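Local atomic coordinates of probable tagatose 6-phosphate kinase (Sinorhizobium meliloti, PDB entry 3TXV), a protein that probably takes part in carbohydrate metabolism, perhaps as a tagatose-6-phosphate kinase. Residues 394-398 with 410-414; 57-61 with 112-116; 223-228 with 259-265; 156-160 with 216-222. One frame throughout, in Å; residues are numbered along the deposited sequence.

Contact 1 (394-398 with 410-414); sequences SYARV and LALAA
In the helical C-terminal part of the chain, the short helix 395-399, with S394 just ahead of it, meets the final helix 407-424 through R397 and S394 on one side and L410 and A413 on the other. The polar link is a single charged-donor bond: R397 NH1 gives a hydrogen to A413 O at 2.8 Å, with the N-H...O angle at 165°. The acceptor lies at the edge of the guanidinium and close to its plane, but the donor sits above the plane of the A413 carbonyl, not on a lone pair, and the C=O...donor angle is 114°. The arginine chain bends at chi3 (-78°), which turns NH1 to A413 O across the helix-loop-helix hairpin. NH1 also passes 3.5 Å from A413 CB, and R397 NH2 has a weak bond to G393 O. Beside this, S394 CB rests on L410 CD2 at 3.7 Å, S394 OG lies 3.7 Å from A413 CB, and V398 CG2 packs on L410 CD2 at 4.0 Å. L410 and V398 both reach I387 of helix 384-390, so a third helix borders the apolar side; V403, in the loop joining the two helices, touches both A413 and R397.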
loop_
_atom_site.group_PDB
_atom_site.type_symbol
_atom_site.label_atom_id
_atom_site.label_comp_id
_atom_site.label_asym_id
_atom_site.label_seq_id
_atom_site.Cartn_x
_atom_site.Cartn_y
_atom_site.Cartn_z
ATOM N N SER A 394 -12.596 2.120 19.130
ATOM C CA SER A 394 -13.838 1.434 18.833
ATOM C C SER A 394 -14.948 1.622 19.856
ATOM O O SER A 394 -16.068 1.107 19.666
ATOM C CB SER A 394 -13.562 -0.022 18.624
ATOM O OG SER A 394 -12.735 -0.122 17.492
ATOM N N TYR A 395 -14.651 2.353 20.935
ATOM C CA TYR A 395 -15.610 2.549 22.037
ATOM C C TYR A 395 -16.925 3.199 21.613
ATOM O O TYR A 395 -17.953 2.565 21.692
ATOM C CB TYR A 395 -14.979 3.303 23.222
ATOM C CG TYR A 395 -15.887 3.352 24.411
ATOM C CD1 TYR A 395 -16.158 2.194 25.154
ATOM C CD2 TYR A 395 -16.500 4.535 24.773
ATOM C CE1 TYR A 395 -17.008 2.239 26.226
ATOM C CE2 TYR A 395 -17.359 4.591 25.833
ATOM C CZ TYR A 395 -17.608 3.454 26.556
ATOM O OH TYR A 395 -18.465 3.542 27.621
ATOM N N ALA A 396 -16.879 4.439 21.140
ATOM C CA ALA A 396 -18.065 5.126 20.624
ATOM C C ALA A 396 -18.872 4.232 19.665
ATOM O O ALA A 396 -20.108 4.127 19.782
ATOM C CB ALA A 396 -17.686 6.444 19.956
ATOM N N ARG A 397 -18.181 3.574 18.735
ATOM C CA ARG A 397 -18.863 2.683 17.816
ATOM C C ARG A 397 -19.488 1.456 18.490
ATOM O O ARG A 397 -20.588 1.036 18.102
ATOM C CB ARG A 397 -17.964 2.284 16.654
ATOM C CG ARG A 397 -17.979 3.290 15.528
ATOM C CD ARG A 397 -17.043 2.872 14.412
ATOM N NE ARG A 397 -15.692 3.195 14.817
ATOM C CZ ARG A 397 -14.602 2.504 14.515
ATOM N NH1 ARG A 397 -14.663 1.394 13.771
ATOM N NH2 ARG A 397 -13.441 2.943 14.976
ATOM N N VAL A 398 -18.809 0.886 19.485
ATOM C CA VAL A 398 -19.417 -0.185 20.271
ATOM C C VAL A 398 -20.664 0.287 21.057
ATOM O O VAL A 398 -21.639 -0.458 21.202
ATOM C CB VAL A 398 -18.429 -0.787 21.257
ATOM C CG1 VAL A 398 -19.121 -1.868 22.137
ATOM C CG2 VAL A 398 -17.239 -1.353 20.522
ATOM N N LEU A 410 -13.519 -6.173 16.098
ATOM C CA LEU A 410 -12.749 -5.061 16.625
ATOM C C LEU A 410 -11.473 -4.797 15.807
ATOM O O LEU A 410 -11.025 -3.640 15.669
ATOM C CB LEU A 410 -12.482 -5.232 18.117
ATOM C CG LEU A 410 -13.721 -5.116 19.026
ATOM C CD1 LEU A 410 -13.442 -5.694 20.390
ATOM C CD2 LEU A 410 -14.234 -3.669 19.150
ATOM N N ALA A 411 -10.929 -5.848 15.212
ATOM C CA ALA A 411 -9.817 -5.681 14.289
ATOM C C ALA A 411 -10.252 -4.996 12.984
ATOM O O ALA A 411 -9.665 -4.011 12.615
ATOM C CB ALA A 411 -9.126 -7.026 14.031
ATOM N N LEU A 412 -11.284 -5.484 12.286
ATOM C CA LEU A 412 -11.814 -4.737 11.116
ATOM C C LEU A 412 -12.158 -3.292 11.466
ATOM O O LEU A 412 -11.874 -2.367 10.726
ATOM C CB LEU A 412 -13.069 -5.382 10.564
ATOM C CG LEU A 412 -13.096 -6.607 9.640
ATOM C CD1 LEU A 412 -11.741 -7.349 9.499
ATOM C CD2 LEU A 412 -14.226 -7.571 10.105
ATOM N N ALA A 413 -12.765 -3.111 12.625
ATOM C CA ALA A 413 -13.190 -1.805 13.104
ATOM C C ALA A 413 -12.053 -0.840 13.165
ATOM O O ALA A 413 -12.248 0.318 12.838
ATOM C CB ALA A 413 -13.808 -1.932 14.472
ATOM N N ALA A 414 -10.880 -1.320 13.594
ATOM C CA ALA A 414 -9.658 -0.497 13.611
ATOM C C ALA A 414 -9.273 -0.106 12.185
ATOM O O ALA A 414 -9.192 1.087 11.880
ATOM C CB ALA A 414 -8.512 -1.213 14.311
#

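Contact 2 (57-61 with 112-116)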
loop_
_atom_site.group_PDB
_atom_site.type_symbol
_atom_site.label_atom_id
_atom_site.label_comp_id
_atom_site.label_asym_id
_atom_site.label_seq_id
_atom_site.Cartn_x
_atom_site.Cartn_y
_atom_site.Cartn_z
ATOM N N VAL A 57 5.274 -9.145 -5.535
ATOM C CA VAL A 57 4.706 -10.215 -6.351
ATOM C C VAL A 57 5.138 -10.150 -7.806
ATOM O O VAL A 57 4.932 -9.147 -8.472
ATOM C CB VAL A 57 3.128 -10.312 -6.253
ATOM C CG1 VAL A 57 2.619 -10.021 -4.819
ATOM C CG2 VAL A 57 2.390 -9.458 -7.321
ATOM N N ASN A 58 5.737 -11.230 -8.297
ATOM C CA ASN A 58 6.197 -11.302 -9.681
ATOM C C ASN A 58 6.359 -12.754 -10.088
ATOM O O ASN A 58 6.215 -13.627 -9.246
ATOM C CB ASN A 58 7.509 -10.523 -9.873
ATOM C CG ASN A 58 8.595 -10.941 -8.895
ATOM O OD1 ASN A 58 9.010 -12.107 -8.851
ATOM N ND2 ASN A 58 9.068 -9.982 -8.107
ATOM N N GLN A 59 6.675 -13.009 -11.359
ATOM C CA GLN A 59 6.763 -14.372 -11.893
ATOM C C GLN A 59 7.590 -15.295 -11.031
ATOM O O GLN A 59 7.284 -16.486 -10.956
ATOM C CB GLN A 59 7.332 -14.387 -13.320
ATOM C CG GLN A 59 8.836 -14.082 -13.423
ATOM C CD GLN A 59 9.105 -12.601 -13.512
ATOM O OE1 GLN A 59 8.299 -11.799 -13.033
ATOM N NE2 GLN A 59 10.229 -12.222 -14.144
ATOM N N ASP A 60 8.630 -14.735 -10.400
ATOM C CA ASP A 60 9.605 -15.496 -9.604
ATOM C C ASP A 60 9.150 -15.737 -8.174
ATOM O O ASP A 60 9.830 -16.448 -7.422
ATOM C CB ASP A 60 10.977 -14.811 -9.581
ATOM C CG ASP A 60 11.732 -14.936 -10.905
ATOM O OD1 ASP A 60 12.594 -14.049 -11.158
ATOM O OD2 ASP A 60 11.469 -15.899 -11.681
ATOM N N GLY A 61 8.014 -15.140 -7.812
ATOM C CA GLY A 61 7.403 -15.303 -6.494
ATOM C C GLY A 61 7.501 -14.060 -5.620
ATOM O O GLY A 61 6.736 -13.896 -4.654
ATOM N N LYS A 112 13.422 -9.159 -17.351
ATOM C CA LYS A 112 12.564 -9.689 -16.299
ATOM C C LYS A 112 11.449 -8.701 -16.023
ATOM O O LYS A 112 10.332 -9.087 -15.719
ATOM C CB LYS A 112 13.377 -9.958 -15.030
ATOM C CG LYS A 112 14.709 -10.656 -15.264
ATOM C CD LYS A 112 14.903 -11.882 -14.347
ATOM C CE LYS A 112 13.808 -12.934 -14.558
ATOM N NZ LYS A 112 14.184 -14.245 -14.019
ATOM N N ALA A 113 11.742 -7.421 -16.142
ATOM C CA ALA A 113 10.689 -6.441 -16.100
ATOM C C ALA A 113 9.653 -6.871 -17.145
ATOM O O ALA A 113 8.455 -6.804 -16.902
ATOM C CB ALA A 113 11.237 -5.056 -16.404
ATOM N N GLU A 114 10.132 -7.380 -18.277
ATOM C CA GLU A 114 9.277 -7.730 -19.401
ATOM C C GLU A 114 8.425 -8.958 -19.166
ATOM O O GLU A 114 7.230 -8.912 -19.424
ATOM C CB GLU A 114 10.100 -7.853 -20.680
ATOM C CG GLU A 114 10.437 -6.503 -21.276
ATOM C CD GLU A 114 11.406 -6.586 -22.440
ATOM O OE1 GLU A 114 12.352 -5.752 -22.491
ATOM O OE2 GLU A 114 11.215 -7.470 -23.314
ATOM N N ALA A 115 9.022 -10.032 -18.657
ATOM C CA ALA A 115 8.261 -11.245 -18.305
ATOM C C ALA A 115 7.218 -10.939 -17.235
ATOM O O ALA A 115 6.127 -11.534 -17.208
ATOM C CB ALA A 115 9.181 -12.377 -17.846
HETATM N N MSE A 116 7.561 -9.969 -16.385
HETATM C CA MSE A 116 6.740 -9.657 -15.241
HETATM C C MSE A 116 5.523 -8.855 -15.661
HETATM O O MSE A 116 4.412 -9.131 -15.217
HETATM C CB MSE A 116 7.549 -8.896 -14.210
HETATM C CG MSE A 116 7.468 -7.410 -14.424
HETATM SE SE MSE A 116 6.170 -6.520 -13.252
HETATM C CE MSE A 116 7.363 -6.796 -11.656
#
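Q59 lays its amide over one turn of helix 106-121, residues 112-116, where it overlaps K112, A115 and M116 together. It belongs to the loop that follows barrel strand 48-53, and the helix it meets comes after the next strand, 89-96, so a strand-to-helix loop is packed here on a helix of the barrel's outer layer. CG of Q59 stands between its own backbone N and carbonyl carbon (chi1 72°), and a bend at chi2 (-87°) turns the amide to the helix. OE1 then comes 3.2 Å from M116 CB, while NE2 lies 3.9 Å from A115 CB and 3.5 Å from K112 O, a proximity rather than a bond.

Next to it D60 OD1 makes a salt bridge to K112 NZ whose hydrogen bond, at 3.3 Å, is weak; the two side chains meet at about a right angle, and the lysine reaches there by bending at chi2 and chi3. W101 lies against Q59, D60 and K112 alike. Within the loop, N58 to G61 form a type I turn, closed by G61 N to N58 O at 2.8 Å. N58 spends its ND2 on C54 O, and its OD1 takes weak bonds from D60 N and G62 N. Selenomethionine M116 brings its CE within 4.1 Å of N58 CB.

Contact 3 (223-228 with 259-265)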
loop_
_atom_site.group_PDB
_atom_site.type_symbol
_atom_site.label_atom_id
_atom_site.label_comp_id
_atom_site.label_asym_id
_atom_site.label_seq_id
_atom_site.Cartn_x
_atom_site.Cartn_y
_atom_site.Cartn_z
ATOM N N VAL A 223 -2.637 6.544 -20.258
ATOM C CA VAL A 223 -1.848 6.947 -19.107
ATOM C C VAL A 223 -2.671 7.960 -18.351
ATOM O O VAL A 223 -2.942 9.066 -18.845
ATOM C CB VAL A 223 -0.484 7.563 -19.462
ATOM C CG1 VAL A 223 0.129 8.234 -18.233
ATOM C CG2 VAL A 223 0.490 6.509 -19.999
ATOM N N VAL A 224 -3.085 7.589 -17.145
ATOM C CA VAL A 224 -4.082 8.371 -16.445
ATOM C C VAL A 224 -3.506 9.164 -15.299
ATOM O O VAL A 224 -4.244 9.913 -14.637
ATOM C CB VAL A 224 -5.265 7.509 -15.982
ATOM C CG1 VAL A 224 -6.011 6.958 -17.181
ATOM C CG2 VAL A 224 -4.810 6.389 -15.110
ATOM N N GLY A 225 -2.195 9.042 -15.067
ATOM C CA GLY A 225 -1.599 9.773 -13.955
ATOM C C GLY A 225 -0.117 9.648 -13.760
ATOM O O GLY A 225 0.513 8.738 -14.304
ATOM N N ALA A 226 0.452 10.563 -12.974
ATOM C CA ALA A 226 1.866 10.480 -12.623
ATOM C C ALA A 226 2.110 10.518 -11.107
ATOM O O ALA A 226 1.362 11.165 -10.379
ATOM C CB ALA A 226 2.652 11.585 -13.324
ATOM N N VAL A 227 3.160 9.837 -10.643
ATOM C CA VAL A 227 3.566 9.932 -9.238
ATOM C C VAL A 227 4.342 11.226 -8.941
ATOM O O VAL A 227 5.347 11.538 -9.598
ATOM C CB VAL A 227 4.428 8.746 -8.798
ATOM C CG1 VAL A 227 4.156 8.428 -7.338
ATOM C CG2 VAL A 227 4.123 7.536 -9.633
ATOM N N VAL A 228 3.875 11.986 -7.962
ATOM C CA VAL A 228 4.502 13.271 -7.671
ATOM C C VAL A 228 4.532 13.492 -6.181
ATOM O O VAL A 228 3.680 12.963 -5.471
ATOM C CB VAL A 228 3.784 14.442 -8.390
ATOM C CG1 VAL A 228 3.567 14.098 -9.884
ATOM C CG2 VAL A 228 2.453 14.838 -7.706
ATOM N N GLY A 259 -6.781 14.567 -19.167
ATOM C CA GLY A 259 -7.119 13.168 -18.865
ATOM C C GLY A 259 -6.093 12.529 -17.950
ATOM O O GLY A 259 -5.741 11.357 -18.117
HETATM N N MSE A 260 -5.611 13.319 -16.988
HETATM C CA MSE A 260 -4.544 12.909 -16.098
HETATM C C MSE A 260 -4.739 13.497 -14.737
HETATM O O MSE A 260 -5.009 14.685 -14.607
HETATM C CB MSE A 260 -3.199 13.364 -16.645
HETATM C CG MSE A 260 -2.588 12.359 -17.584
HETATM SE SE MSE A 260 -0.707 12.701 -17.863
HETATM C CE MSE A 260 -0.086 12.527 -16.007
ATOM N N VAL A 261 -4.583 12.666 -13.717
ATOM C CA VAL A 261 -4.573 13.147 -12.336
ATOM C C VAL A 261 -3.209 12.853 -11.731
ATOM O O VAL A 261 -2.406 12.160 -12.345
ATOM C CB VAL A 261 -5.664 12.446 -11.515
ATOM C CG1 VAL A 261 -7.027 12.642 -12.169
ATOM C CG2 VAL A 261 -5.365 10.971 -11.403
ATOM N N PHE A 262 -2.949 13.354 -10.525
ATOM C CA PHE A 262 -1.785 12.883 -9.751
ATOM C C PHE A 262 -2.048 11.698 -8.808
ATOM O O PHE A 262 -3.010 11.706 -8.053
ATOM C CB PHE A 262 -1.164 14.017 -8.962
ATOM C CG PHE A 262 -0.551 15.066 -9.817
ATOM C CD1 PHE A 262 0.107 14.722 -10.992
ATOM C CD2 PHE A 262 -0.602 16.408 -9.438
ATOM C CE1 PHE A 262 0.694 15.706 -11.789
ATOM C CE2 PHE A 262 -0.036 17.389 -10.216
ATOM C CZ PHE A 262 0.615 17.042 -11.392
ATOM N N GLU A 263 -1.189 10.685 -8.875
ATOM C CA GLU A 263 -1.065 9.703 -7.815
ATOM C C GLU A 263 -0.125 10.223 -6.758
ATOM O O GLU A 263 0.985 10.733 -7.061
ATOM C CB GLU A 263 -0.491 8.415 -8.354
ATOM C CG GLU A 263 -0.385 7.324 -7.328
ATOM C CD GLU A 263 -0.387 5.926 -7.938
ATOM O OE1 GLU A 263 -1.326 5.588 -8.708
ATOM O OE2 GLU A 263 0.554 5.156 -7.620
ATOM N N ALA A 264 -0.566 10.110 -5.510
ATOM C CA ALA A 264 0.292 10.478 -4.380
ATOM C C ALA A 264 0.587 9.291 -3.455
ATOM O O ALA A 264 -0.318 8.551 -3.051
ATOM C CB ALA A 264 -0.279 11.668 -3.625
ATOM N N HIS A 265 1.867 9.095 -3.159
ATOM C CA HIS A 265 2.277 8.023 -2.252
ATOM C C HIS A 265 2.525 8.613 -0.872
ATOM O O HIS A 265 2.834 9.789 -0.750
ATOM C CB HIS A 265 3.549 7.324 -2.757
ATOM C CG HIS A 265 3.362 6.524 -4.017
ATOM N ND1 HIS A 265 4.257 5.545 -4.414
ATOM C CD2 HIS A 265 2.384 6.543 -4.958
ATOM C CE1 HIS A 265 3.837 5.008 -5.549
ATOM N NE2 HIS A 265 2.709 5.601 -5.904
#
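E263 OE2 is gripped by two groups, H265 NE2 and K287 NZ, beside V227, whose CG1 lies over one face of the H265 ring. H265 NE2 gives its hydrogen at 2.8 Å to the anti lone pair of OE2, which lies close to the imidazole plane; E263 OE1 forms a salt bridge with K127. Strands 223-227 and 261-264 run parallel as sixth and seventh of the eight-stranded (beta/alpha) barrel, their short axes 44° apart. Four backbone bonds alternate across them: V261 N to V224 O (2.9 Å), a weak A226 N to V261 O, E263 N to A226 O (3.0 Å), and V228 N to E263 O (3.3 Å), the last nearly along the C=O axis.

V227 shares a sheet face with E263, and its CG1 comes 3.6 Å from the imidazole centroid of H265, a CH-pi contact. On the face of A226 and F262, V228 CG2 lies over one face of the F262 ring, a CH-pi contact 4.0 Å from its centroid. Both V228 and F262 also touch L250 of helix 249-252 outside the barrel, and selenomethionine M260 sets CE 3.9 Å from A226 CB.

H265 ND1 has a weak bond to E178 OE2 and the ring meets H95, so these three residues converge as a possible, unconfirmed metal site. E263 would then act as a second-shell residue fixing the imidazole's rotation.

Contact 4 (156-160 with 216-222)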
loop_
_atom_site.group_PDB
_atom_site.type_symbol
_atom_site.label_atom_id
_atom_site.label_comp_id
_atom_site.label_asym_id
_atom_site.label_seq_id
_atom_site.Cartn_x
_atom_site.Cartn_y
_atom_site.Cartn_z
ATOM N N ALA A 156 5.240 -0.669 -21.586
ATOM C CA ALA A 156 3.945 -0.348 -22.116
ATOM C C ALA A 156 3.595 -1.254 -23.318
ATOM O O ALA A 156 2.496 -1.816 -23.398
ATOM C CB ALA A 156 3.931 1.080 -22.509
ATOM N N ALA A 157 4.547 -1.411 -24.230
ATOM C CA ALA A 157 4.318 -2.093 -25.493
ATOM C C ALA A 157 4.372 -3.584 -25.353
ATOM O O ALA A 157 3.991 -4.296 -26.271
ATOM C CB ALA A 157 5.329 -1.659 -26.505
ATOM N N VAL A 158 4.864 -4.076 -24.226
ATOM C CA VAL A 158 4.876 -5.509 -23.991
ATOM C C VAL A 158 3.563 -5.775 -23.322
ATOM O O VAL A 158 2.967 -6.843 -23.496
ATOM C CB VAL A 158 6.055 -5.940 -23.124
ATOM C CG1 VAL A 158 5.952 -7.408 -22.751
ATOM C CG2 VAL A 158 7.369 -5.684 -23.870
ATOM N N ALA A 159 3.092 -4.764 -22.590
ATOM C CA ALA A 159 1.834 -4.852 -21.859
ATOM C C ALA A 159 0.731 -5.056 -22.857
ATOM O O ALA A 159 0.031 -6.065 -22.797
ATOM C CB ALA A 159 1.586 -3.609 -21.039
ATOM N N GLU A 160 0.623 -4.107 -23.787
ATOM C CA GLU A 160 -0.377 -4.141 -24.863
ATOM C C GLU A 160 -0.360 -5.447 -25.642
ATOM O O GLU A 160 -1.413 -6.004 -25.922
ATOM C CB GLU A 160 -0.188 -2.984 -25.850
ATOM C CG GLU A 160 -0.506 -1.619 -25.302
ATOM C CD GLU A 160 -1.936 -1.480 -24.826
ATOM O OE1 GLU A 160 -2.840 -1.631 -25.678
ATOM O OE2 GLU A 160 -2.157 -1.198 -23.618
ATOM N N ALA A 216 3.857 2.711 -29.122
ATOM C CA ALA A 216 3.025 2.475 -27.969
ATOM C C ALA A 216 1.956 3.533 -27.765
ATOM O O ALA A 216 1.343 3.584 -26.737
ATOM C CB ALA A 216 3.822 2.277 -26.741
ATOM N N ALA A 217 1.717 4.382 -28.731
ATOM C CA ALA A 217 1.018 5.636 -28.572
ATOM C C ALA A 217 -0.355 5.353 -28.066
ATOM O O ALA A 217 -0.920 6.174 -27.386
ATOM C CB ALA A 217 0.927 6.339 -29.849
ATOM N N GLY A 218 -0.949 4.274 -28.524
ATOM C CA GLY A 218 -2.222 3.842 -28.020
ATOM C C GLY A 218 -2.224 3.584 -26.533
ATOM O O GLY A 218 -3.176 3.948 -25.916
ATOM N N ALA A 219 -1.198 2.996 -25.938
ATOM C CA ALA A 219 -1.169 2.872 -24.495
ATOM C C ALA A 219 -1.030 4.240 -23.837
ATOM O O ALA A 219 -1.678 4.500 -22.823
ATOM C CB ALA A 219 -0.066 1.929 -24.050
ATOM N N PHE A 220 -0.226 5.126 -24.419
ATOM C CA PHE A 220 0.002 6.421 -23.788
ATOM C C PHE A 220 -1.263 7.221 -23.571
ATOM O O PHE A 220 -1.302 8.066 -22.687
ATOM C CB PHE A 220 0.996 7.282 -24.556
ATOM C CG PHE A 220 1.277 8.597 -23.890
ATOM C CD1 PHE A 220 2.234 8.692 -22.881
ATOM C CD2 PHE A 220 0.568 9.742 -24.248
ATOM C CE1 PHE A 220 2.501 9.928 -22.238
ATOM C CE2 PHE A 220 0.814 10.987 -23.604
ATOM C CZ PHE A 220 1.786 11.072 -22.598
ATOM N N SER A 221 -2.282 6.983 -24.390
ATOM C CA SER A 221 -3.552 7.682 -24.228
ATOM C C SER A 221 -4.268 7.204 -22.961
ATOM O O SER A 221 -5.088 7.940 -22.394
ATOM C CB SER A 221 -4.448 7.500 -25.460
ATOM O OG SER A 221 -4.678 6.129 -25.748
ATOM N N ARG A 222 -3.945 5.981 -22.534
ATOM C CA ARG A 222 -4.491 5.385 -21.328
ATOM C C ARG A 222 -3.567 5.594 -20.138
ATOM O O ARG A 222 -3.695 4.895 -19.118
ATOM C CB ARG A 222 -4.723 3.889 -21.532
ATOM C CG ARG A 222 -5.903 3.553 -22.427
ATOM C CD ARG A 222 -6.159 2.065 -22.500
ATOM N NE ARG A 222 -5.059 1.347 -23.150
ATOM C CZ ARG A 222 -4.932 1.208 -24.473
ATOM N NH1 ARG A 222 -5.844 1.732 -25.306
ATOM N NH2 ARG A 222 -3.893 0.548 -24.973
#
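Helix 145-161, through residues 156-160, and segment 216-222, with its weakly bonded helical turn at about 217-220, come closest at A157 and A216, whose CA atoms are 5.4 Å apart, with A156 and A219 next at 6.5 Å. Such proximity is possible because alanines line both sides. A156 CB meets two methyls, A216 CB and A219 CB, each at 4.4 Å, while A157 CB touches A216 CB at 4.2 Å. Beyond this small apolar patch the pairing turns charged. In E160, chi1 (-69°) sets CG 3.8 Å from A219 CB, and the bend at chi2 (-60°) then turns the carboxylate to R222. The two side chains come from opposite directions, carboxylate and guanidinium planes 31° apart, in a salt bridge from E160 OE1 to R222 NH2 whose exact length is doubtful because NH2 is crowded in the model. E160 OE2 also bonds to Y173 OH.

Segment 216-222 is held internally by R222 N to A219 O at 2.7 Å and by the side chain of S221, whose OG gives a bond to G218 O.

Helix 145-161 is thereby packed against the short piece that leads into barrel strand 223-227. F211 of helix 197-214 touches both A156 and A216, Y173 of strand 172-176 touches A159 and A219, and V158 turns to helix 106-121, meeting I117 and T118.

Overall arrangement
From the N terminus, contact 2 comes first, closing the path from the loop after strand 48-53 to helix 106-121, with helix 68-81 and strand 89-96 inside it. Contact 4 follows, joining helix 145-161 to the helical turn before strand 223-227 and enclosing strand 172-176 and helix 197-214. Contact 3 starts where contact 4 stops and zips the sixth strand to the seventh. Contact 1 comes last, as a short hairpin near the C terminus. The four run in series, with none nested or crossing. Contacts 2 and 4 touch through E114 O and V158 CG1, which lie 3.9 Å apart, so neighbouring barrel helices link them. Contact 1 stands apart, its centre about 33 Å from that of contact 3.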